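Local coordinates for protein glycosyl hydrolase, family 38 (Enterococcus faecalis, PDB 5KBP) that probably hydrolyses alpha-mannosidic linkages in carbohydrates, as a metal-dependent alpha-mannosidase of glycoside hydrolase family 38, at residues 488-493 and 507-512; 402-407 and 449-454; 389-394 and 804-809. All blocks are in the same frame, centred on the assembly; numbering follows the deposited sequence.

Contact 1 (488-493 and 507-512); sequences KYLTVE and FALIQG
Leu509 meets both Val492 and Leu490, and through this one side chain two strands from different sheets are joined by purely apolar contact. The approach is a worked example of a beta-sandwich core in which neighbours along the chain face each other across the layers rather than pairing edge to edge. At the start of 507-512, Phe507 is occupied with its own sheet, its carbonyl oxygen facing the backbone N of Phe406. Leu509 then turns inward. Its CA lies 9.0 Å from the CA of Val492, a separation spanned by side chains, with no hydrogen bond between the segments. Methyl CG2 of Val492 sits against both ends of the leucine fork, 3.7 Å from CD1 of Leu509 and 3.9 Å from CD2 of Leu509, as the two side chains slide past each other in opposite senses. Leu490 approaches at about a right angle, its CD2 4.2 Å from CD2 of Leu509. In Leu490, CG stands roughly opposite the backbone N (chi1 -152°), which carries the fork toward the facing layer. Beyond Leu509, Ile510 packs on Ile454 and Gln511 on Pro449. Strand 483-499, which carries Leu490 and Val492, is the central member of a three-stranded antiparallel sheet between 416-430 and 463-475. Strand 503-511 belongs to the opposing sheet, where 404-410 and 451-454 are among its partners, and Val453 of the latter also touches Leu509 and Val492.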
loop_
_atom_site.group_PDB
_atom_site.type_symbol
_atom_site.label_atom_id
_atom_site.label_comp_id
_atom_site.label_asym_id
_atom_site.label_seq_id
_atom_site.Cartn_x
_atom_site.Cartn_y
_atom_site.Cartn_z
ATOM N N LYS A 488 24.905 24.239 -2.774
ATOM C CA LYS A 488 25.150 24.677 -1.408
ATOM C C LYS A 488 23.935 25.454 -0.929
ATOM O O LYS A 488 23.459 26.359 -1.624
ATOM C CB LYS A 488 26.413 25.540 -1.314
ATOM C CG LYS A 488 26.826 25.866 0.111
ATOM C CD LYS A 488 28.237 26.425 0.161
ATOM C CE LYS A 488 28.740 26.527 1.591
ATOM N NZ LYS A 488 30.173 26.927 1.650
ATOM N N TYR A 489 23.431 25.098 0.248
ATOM C CA TYR A 489 22.203 25.672 0.777
ATOM C C TYR A 489 22.484 26.395 2.084
ATOM O O TYR A 489 23.272 25.925 2.912
ATOM C CB TYR A 489 21.140 24.595 1.000
ATOM C CG TYR A 489 20.720 23.889 -0.264
ATOM C CD1 TYR A 489 19.685 24.385 -1.045
ATOM C CD2 TYR A 489 21.358 22.730 -0.679
ATOM C CE1 TYR A 489 19.296 23.745 -2.205
ATOM C CE2 TYR A 489 20.977 22.080 -1.837
ATOM C CZ TYR A 489 19.945 22.593 -2.597
ATOM O OH TYR A 489 19.560 21.953 -3.752
ATOM N N LEU A 490 21.831 27.538 2.262
ATOM C CA LEU A 490 21.911 28.308 3.492
ATOM C C LEU A 490 20.538 28.329 4.146
ATOM O O LEU A 490 19.527 28.562 3.473
ATOM C CB LEU A 490 22.398 29.732 3.219
ATOM C CG LEU A 490 23.136 30.398 4.382
ATOM C CD1 LEU A 490 24.276 29.508 4.856
ATOM C CD2 LEU A 490 23.655 31.767 3.979
ATOM N N THR A 491 20.504 28.074 5.449
ATOM C CA THR A 491 19.266 28.017 6.221
ATOM C C THR A 491 19.163 29.293 7.049
ATOM O O THR A 491 19.945 29.497 7.984
ATOM C CB THR A 491 19.238 26.773 7.106
ATOM O OG1 THR A 491 19.260 25.600 6.282
ATOM C CG2 THR A 491 17.990 26.760 7.964
ATOM N N VAL A 492 18.202 30.146 6.704
ATOM C CA VAL A 492 18.038 31.457 7.323
ATOM C C VAL A 492 16.815 31.424 8.228
ATOM O O VAL A 492 15.792 30.820 7.887
ATOM C CB VAL A 492 17.911 32.563 6.257
ATOM C CG1 VAL A 492 17.845 33.933 6.911
ATOM C CG2 VAL A 492 19.072 32.488 5.277
ATOM N N GLU A 493 16.923 32.077 9.382
ATOM C CA GLU A 493 15.866 32.108 10.384
ATOM C C GLU A 493 15.250 33.501 10.413
ATOM O O GLU A 493 15.962 34.490 10.615
ATOM C CB GLU A 493 16.415 31.728 11.758
ATOM C CG GLU A 493 15.358 31.344 12.776
ATOM C CD GLU A 493 15.960 30.831 14.071
ATOM O OE1 GLU A 493 17.021 31.346 14.480
ATOM O OE2 GLU A 493 15.376 29.907 14.674
ATOM N N PHE A 507 11.283 38.257 0.105
ATOM C CA PHE A 507 12.545 38.689 0.686
ATOM C C PHE A 507 13.678 38.233 -0.226
ATOM O O PHE A 507 13.458 37.534 -1.218
ATOM C CB PHE A 507 12.721 38.139 2.108
ATOM C CG PHE A 507 11.608 38.516 3.046
ATOM C CD1 PHE A 507 11.650 39.709 3.748
ATOM C CD2 PHE A 507 10.521 37.677 3.225
ATOM C CE1 PHE A 507 10.629 40.058 4.610
ATOM C CE2 PHE A 507 9.497 38.020 4.088
ATOM C CZ PHE A 507 9.551 39.213 4.781
ATOM N N ALA A 508 14.902 38.634 0.109
ATOM C CA ALA A 508 16.060 38.258 -0.686
ATOM C C ALA A 508 17.268 38.105 0.222
ATOM O O ALA A 508 17.297 38.613 1.346
ATOM C CB ALA A 508 16.350 39.281 -1.789
ATOM N N LEU A 509 18.275 37.400 -0.287
ATOM C CA LEU A 509 19.504 37.116 0.445
ATOM C C LEU A 509 20.661 37.749 -0.314
ATOM O O LEU A 509 21.042 37.268 -1.388
ATOM C CB LEU A 509 19.704 35.609 0.605
ATOM C CG LEU A 509 20.349 35.112 1.899
ATOM C CD1 LEU A 509 19.480 35.466 3.094
ATOM C CD2 LEU A 509 20.578 33.612 1.829
ATOM N N ILE A 510 21.214 38.828 0.234
ATOM C CA ILE A 510 22.334 39.525 -0.380
ATOM C C ILE A 510 23.560 39.369 0.508
ATOM O O ILE A 510 23.468 39.062 1.700
ATOM C CB ILE A 510 22.032 41.016 -0.628
ATOM C CG1 ILE A 510 21.789 41.740 0.699
ATOM C CG2 ILE A 510 20.837 41.169 -1.546
ATOM C CD1 ILE A 510 21.614 43.235 0.554
ATOM N N GLN A 511 24.730 39.585 -0.092
ATOM C CA GLN A 511 25.970 39.554 0.671
ATOM C C GLN A 511 26.091 40.818 1.510
ATOM O O GLN A 511 25.939 41.933 1.002
ATOM C CB GLN A 511 27.171 39.419 -0.260
ATOM C CG GLN A 511 27.218 38.115 -1.036
ATOM C CD GLN A 511 28.609 37.796 -1.543
ATOM O OE1 GLN A 511 29.599 38.353 -1.067
ATOM N NE2 GLN A 511 28.692 36.894 -2.513
ATOM N N GLY A 512 26.365 40.642 2.794
ATOM C CA GLY A 512 26.507 41.769 3.692
ATOM C C GLY A 512 26.455 41.309 5.128
ATOM O O GLY A 512 26.214 40.135 5.426
#

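Contact 2 (402-407 and 449-454); sequences KAHPFV and PDYQVI. With SO4 (sulfate ion), chain D.
The strands bearing His404 and Phe406 on one side and Tyr451 and Val453 on the other run in the same direction without pairing directly, because each is hydrogen-bonded antiparallel to strand 503-511. The spacing fits: the CA atoms of His404 and Tyr451 are 10.1 Å apart, and those of Phe406 and Val453 9.9 Å. In this beta sandwich, then, the contact is made over the intervening strand, by side chains that project from the sheet into the interior of the sandwich. His404 comes edge-on, with CD2 4.2 Å from CE1 of Tyr451, and that carbon lies near the plane of the imidazole. Lys402 O lies over one face of the His404 ring, offset toward the rim. Further along, Phe406 holds its CG between the backbone N and the carbonyl carbon (chi1 59°), a setting that carries the tip of the ring across the sheet, where CZ reaches CG1 of Val453 at 4.2 Å. Strand 416-430 of the facing layer covers these groups: Val424 touches both His404 and Phe406, and Ile426 packs on Tyr451. Away from this core, the backbone just before the strand binds a sulfate ion, probably from the crystallisation liquor, which Arg810 NH1 also bonds. The amide N of Lys402 gives a forked hydrogen bond, 3.0 Å to sulfate O2 at 150° and 3.1 Å to sulfate O4 at a more bent 135°.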
loop_
_atom_site.group_PDB
_atom_site.type_symbol
_atom_site.label_atom_id
_atom_site.label_comp_id
_atom_site.label_asym_id
_atom_site.label_seq_id
_atom_site.Cartn_x
_atom_site.Cartn_y
_atom_site.Cartn_z
ATOM N N LYS A 402 22.483 39.618 -8.393
ATOM C CA LYS A 402 23.182 38.557 -7.670
ATOM C C LYS A 402 22.477 38.156 -6.378
ATOM O O LYS A 402 23.011 37.329 -5.633
ATOM C CB LYS A 402 24.640 38.921 -7.347
ATOM C CG LYS A 402 25.484 39.276 -8.562
ATOM C CD LYS A 402 26.898 39.648 -8.153
ATOM N N ALA A 403 21.296 38.699 -6.094
ATOM C CA ALA A 403 20.576 38.349 -4.881
ATOM C C ALA A 403 19.793 37.053 -5.072
ATOM O O ALA A 403 19.427 36.672 -6.187
ATOM C CB ALA A 403 19.628 39.476 -4.472
ATOM N N HIS A 404 19.535 36.372 -3.953
ATOM C CA HIS A 404 18.790 35.116 -3.937
ATOM C C HIS A 404 17.434 35.354 -3.285
ATOM O O HIS A 404 17.314 35.301 -2.051
ATOM C CB HIS A 404 19.571 34.033 -3.189
ATOM C CG HIS A 404 20.980 33.862 -3.669
ATOM N ND1 HIS A 404 21.295 33.163 -4.815
ATOM C CD2 HIS A 404 22.156 34.299 -3.159
ATOM C CE1 HIS A 404 22.605 33.177 -4.990
ATOM N NE2 HIS A 404 23.151 33.859 -3.999
ATOM N N PRO A 405 16.385 35.626 -4.057
ATOM C CA PRO A 405 15.081 35.918 -3.455
ATOM C C PRO A 405 14.311 34.661 -3.080
ATOM O O PRO A 405 14.487 33.588 -3.661
ATOM C CB PRO A 405 14.355 36.696 -4.559
ATOM C CG PRO A 405 14.941 36.173 -5.820
ATOM C CD PRO A 405 16.378 35.822 -5.518
ATOM N N PHE A 406 13.441 34.817 -2.083
ATOM C CA PHE A 406 12.547 33.752 -1.653
ATOM C C PHE A 406 11.244 34.377 -1.176
ATOM O O PHE A 406 11.200 35.551 -0.800
ATOM C CB PHE A 406 13.177 32.882 -0.555
ATOM C CG PHE A 406 13.570 33.645 0.679
ATOM C CD1 PHE A 406 14.806 34.267 0.762
ATOM C CD2 PHE A 406 12.708 33.733 1.762
ATOM C CE1 PHE A 406 15.172 34.968 1.897
ATOM C CE2 PHE A 406 13.070 34.432 2.900
ATOM C CZ PHE A 406 14.303 35.050 2.967
ATOM N N VAL A 407 10.178 33.576 -1.191
ATOM C CA VAL A 407 8.823 34.051 -0.927
ATOM C C VAL A 407 8.223 33.259 0.226
ATOM O O VAL A 407 8.366 32.033 0.292
ATOM C CB VAL A 407 7.934 33.937 -2.184
ATOM C CG1 VAL A 407 6.557 34.523 -1.920
ATOM C CG2 VAL A 407 8.593 34.627 -3.370
ATOM N N PRO A 449 30.296 33.359 2.530
ATOM C CA PRO A 449 30.168 34.778 2.873
ATOM C C PRO A 449 29.014 35.000 3.838
ATOM O O PRO A 449 28.078 34.203 3.928
ATOM C CB PRO A 449 29.898 35.455 1.524
ATOM C CG PRO A 449 30.254 34.430 0.481
ATOM C CD PRO A 449 29.986 33.105 1.114
ATOM N N ASP A 450 29.097 36.104 4.574
ATOM C CA ASP A 450 28.004 36.494 5.453
ATOM C C ASP A 450 26.894 37.126 4.623
ATOM O O ASP A 450 27.154 37.992 3.783
ATOM C CB ASP A 450 28.491 37.465 6.526
ATOM C CG ASP A 450 27.453 37.705 7.604
ATOM O OD1 ASP A 450 26.620 36.804 7.837
ATOM O OD2 ASP A 450 27.470 38.792 8.221
ATOM N N TYR A 451 25.662 36.684 4.850
ATOM C CA TYR A 451 24.522 37.136 4.069
ATOM C C TYR A 451 23.564 37.955 4.923
ATOM O O TYR A 451 23.626 37.950 6.156
ATOM C CB TYR A 451 23.785 35.950 3.436
ATOM C CG TYR A 451 24.489 35.387 2.223
ATOM C CD1 TYR A 451 24.228 35.882 0.952
ATOM C CD2 TYR A 451 25.423 34.367 2.349
ATOM C CE1 TYR A 451 24.874 35.373 -0.161
ATOM C CE2 TYR A 451 26.073 33.851 1.243
ATOM C CZ TYR A 451 25.795 34.358 -0.009
ATOM O OH TYR A 451 26.440 33.849 -1.113
ATOM N N GLN A 452 22.667 38.659 4.238
ATOM C CA GLN A 452 21.746 39.598 4.862
ATOM C C GLN A 452 20.396 39.505 4.167
ATOM O O GLN A 452 20.330 39.383 2.941
ATOM C CB GLN A 452 22.296 41.029 4.785
ATOM C CG GLN A 452 21.362 42.113 5.293
ATOM C CD GLN A 452 21.957 43.500 5.138
ATOM O OE1 GLN A 452 21.339 44.390 4.553
ATOM N NE2 GLN A 452 23.163 43.689 5.659
ATOM N N VAL A 453 19.323 39.565 4.952
ATOM C CA VAL A 453 17.965 39.485 4.423
ATOM C C VAL A 453 17.439 40.895 4.197
ATOM O O VAL A 453 17.592 41.771 5.057
ATOM C CB VAL A 453 17.048 38.701 5.375
ATOM C CG1 VAL A 453 15.642 38.596 4.797
ATOM C CG2 VAL A 453 17.625 37.325 5.644
ATOM N N ILE A 454 16.819 41.120 3.039
ATOM C CA ILE A 454 16.244 42.414 2.703
ATOM C C ILE A 454 14.854 42.210 2.119
ATOM O O ILE A 454 14.541 41.158 1.556
ATOM C CB ILE A 454 17.127 43.211 1.716
ATOM C CG1 ILE A 454 17.341 42.419 0.424
ATOM C CG2 ILE A 454 18.454 43.592 2.360
ATOM C CD1 ILE A 454 17.982 43.230 -0.680
HETATM S S SO4 D . 21.220 38.149 -11.432
HETATM O O1 SO4 D . 21.652 37.181 -12.436
HETATM O O2 SO4 D . 22.194 39.234 -11.352
HETATM O O3 SO4 D . 19.919 38.694 -11.810
HETATM O O4 SO4 D . 21.115 37.494 -10.133
#

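Contact 3 (389-394 and 804-809); sequences QLTEAI and TAATTA. With SO4 (sulfate ion), chain G.
Hydroxyl OG1 of Thr391, the helix residue that packs against Thr808 and Ala806, shares its hydrogen bonding between two carbonyl oxygens of its own helix, Thr387 O and Arg388 O. This turns the polar branch back into the helix and leaves the carbon side of the threonine for segment 804-809. With OG1 lodged between the backbone N and the carbonyl carbon (chi1 54°), methyl CG2 swings away from the carbonyl carbon and meets CB of Ala806 at 3.9 Å. The two threonines press together through their branch carbons, CB of Thr391 to CB of Thr808 at 3.9 Å. Here helix 362-393 lies on strand 804-807 and on Thr808 directly after it, a helix-on-sheet packing in which that strand pairs antiparallel with 404-410 in one layer of the beta sandwich. Val407 of this neighbouring strand also touches Thr391, so the helix rests on both. Polar groups come close around Thr808 without bonding across the contact: its OG1 is 3.6 Å from Thr391 O, but its hydrogen bond is to His811 NE2. The exposed Glu392 starts off facing away from the strand, then bends at chi2 (84°) and brings OE2 to 3.7 Å from OG1 of Thr808, with His811 again a neighbour. On another side of the helix, Gln389 NE2 donates to O4 of a sulfate ion at 3.2 Å, a fairly straight bond of 156°, and Arg388 NH1 also holds that ion.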
loop_
_atom_site.group_PDB
_atom_site.type_symbol
_atom_site.label_atom_id
_atom_site.label_comp_id
_atom_site.label_asym_id
_atom_site.label_seq_id
_atom_site.Cartn_x
_atom_site.Cartn_y
_atom_site.Cartn_z
ATOM N N GLN A 389 4.478 28.148 -9.791
ATOM C CA GLN A 389 3.758 29.028 -10.708
ATOM C C GLN A 389 3.570 30.419 -10.114
ATOM O O GLN A 389 3.655 31.421 -10.832
ATOM C CB GLN A 389 2.411 28.403 -11.074
ATOM C CG GLN A 389 2.522 27.182 -11.981
ATOM C CD GLN A 389 1.336 26.245 -11.860
ATOM O OE1 GLN A 389 0.418 26.485 -11.076
ATOM N NE2 GLN A 389 1.354 25.166 -12.632
ATOM N N LEU A 390 3.311 30.501 -8.807
ATOM C CA LEU A 390 3.164 31.805 -8.166
ATOM C C LEU A 390 4.496 32.545 -8.116
ATOM O O LEU A 390 4.579 33.718 -8.501
ATOM C CB LEU A 390 2.586 31.635 -6.760
ATOM C CG LEU A 390 1.100 31.279 -6.677
ATOM C CD1 LEU A 390 0.684 31.029 -5.237
ATOM C CD2 LEU A 390 0.259 32.386 -7.291
ATOM N N THR A 391 5.552 31.872 -7.651
ATOM C CA THR A 391 6.852 32.525 -7.524
ATOM C C THR A 391 7.427 32.919 -8.878
ATOM O O THR A 391 8.147 33.919 -8.973
ATOM C CB THR A 391 7.828 31.615 -6.778
ATOM O OG1 THR A 391 7.882 30.338 -7.426
ATOM C CG2 THR A 391 7.383 31.431 -5.333
ATOM N N GLU A 392 7.128 32.155 -9.932
ATOM C CA GLU A 392 7.577 32.535 -11.266
ATOM C C GLU A 392 6.896 33.805 -11.761
ATOM O O GLU A 392 7.423 34.465 -12.663
ATOM C CB GLU A 392 7.325 31.398 -12.257
ATOM C CG GLU A 392 8.552 30.984 -13.053
ATOM C CD GLU A 392 9.427 29.998 -12.305
ATOM O OE1 GLU A 392 9.212 28.777 -12.457
ATOM O OE2 GLU A 392 10.323 30.443 -11.559
ATOM N N ALA A 393 5.743 34.160 -11.191
ATOM C CA ALA A 393 5.008 35.352 -11.586
ATOM C C ALA A 393 5.278 36.552 -10.688
ATOM O O ALA A 393 4.797 37.649 -10.990
ATOM C CB ALA A 393 3.500 35.063 -11.603
ATOM N N ILE A 394 6.025 36.376 -9.603
ATOM C CA ILE A 394 6.313 37.474 -8.685
ATOM C C ILE A 394 7.464 38.301 -9.238
ATOM O O ILE A 394 8.494 37.758 -9.656
ATOM C CB ILE A 394 6.633 36.938 -7.279
ATOM C CG1 ILE A 394 5.400 36.265 -6.675
ATOM C CG2 ILE A 394 7.119 38.057 -6.373
ATOM C CD1 ILE A 394 5.615 35.734 -5.277
ATOM N N THR A 804 4.669 28.225 4.025
ATOM C CA THR A 804 5.152 27.734 2.739
ATOM C C THR A 804 6.236 28.686 2.249
ATOM O O THR A 804 5.942 29.815 1.840
ATOM C CB THR A 804 4.016 27.621 1.724
ATOM O OG1 THR A 804 3.107 26.592 2.134
ATOM C CG2 THR A 804 4.568 27.286 0.345
ATOM N N ALA A 805 7.484 28.235 2.309
ATOM C CA ALA A 805 8.631 29.003 1.849
ATOM C C ALA A 805 9.108 28.457 0.512
ATOM O O ALA A 805 9.115 27.242 0.294
ATOM C CB ALA A 805 9.770 28.960 2.870
ATOM N N ALA A 806 9.510 29.359 -0.379
ATOM C CA ALA A 806 9.930 28.968 -1.715
ATOM C C ALA A 806 10.945 29.966 -2.241
ATOM O O ALA A 806 10.759 31.177 -2.112
ATOM C CB ALA A 806 8.741 28.892 -2.672
ATOM N N THR A 807 12.010 29.448 -2.840
ATOM C CA THR A 807 12.990 30.286 -3.507
ATOM C C THR A 807 12.654 30.407 -4.990
ATOM O O THR A 807 11.950 29.574 -5.566
ATOM C CB THR A 807 14.400 29.720 -3.335
ATOM O OG1 THR A 807 14.483 28.436 -3.967
ATOM C CG2 THR A 807 14.740 29.577 -1.860
ATOM N N THR A 808 13.165 31.471 -5.602
ATOM C CA THR A 808 12.983 31.710 -7.026
ATOM C C THR A 808 14.111 32.617 -7.495
ATOM O O THR A 808 14.868 33.164 -6.691
ATOM C CB THR A 808 11.610 32.326 -7.325
ATOM O OG1 THR A 808 11.451 32.491 -8.739
ATOM C CG2 THR A 808 11.473 33.677 -6.644
ATOM N N ALA A 809 14.221 32.761 -8.812
ATOM C CA ALA A 809 15.279 33.566 -9.396
ATOM C C ALA A 809 14.821 35.017 -9.542
ATOM O O ALA A 809 13.680 35.373 -9.236
ATOM C CB ALA A 809 15.710 32.983 -10.741
HETATM S S SO4 G . 3.984 25.895 -15.770
HETATM O O1 SO4 G . 4.830 25.427 -16.865
HETATM O O2 SO4 G . 4.825 26.377 -14.679
HETATM O O3 SO4 G . 3.132 26.981 -16.245
HETATM O O4 SO4 G . 3.151 24.795 -15.294
#

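How the contacts relate
Contacts 1 and 2 are two samplings of one buried core, their centres only about 4 Å apart, and strand 503-511 is common ground to both. They touch directly, Ile510 O lying 2.7 Å from Gln452 N and Leu490 CD2 packing on Tyr451. Contact 1 is wholly aliphatic and spans the two layers, whereas contact 2 brings in aromatic rings and stays within one layer. Contact 3, with its centre about 14 Å from that of contact 2, lies nearer the surface and mixes methyl packing with polar groups. Strand 404-410 joins contacts 2 and 3, Val407 N being 2.6 Å from Ala806 O.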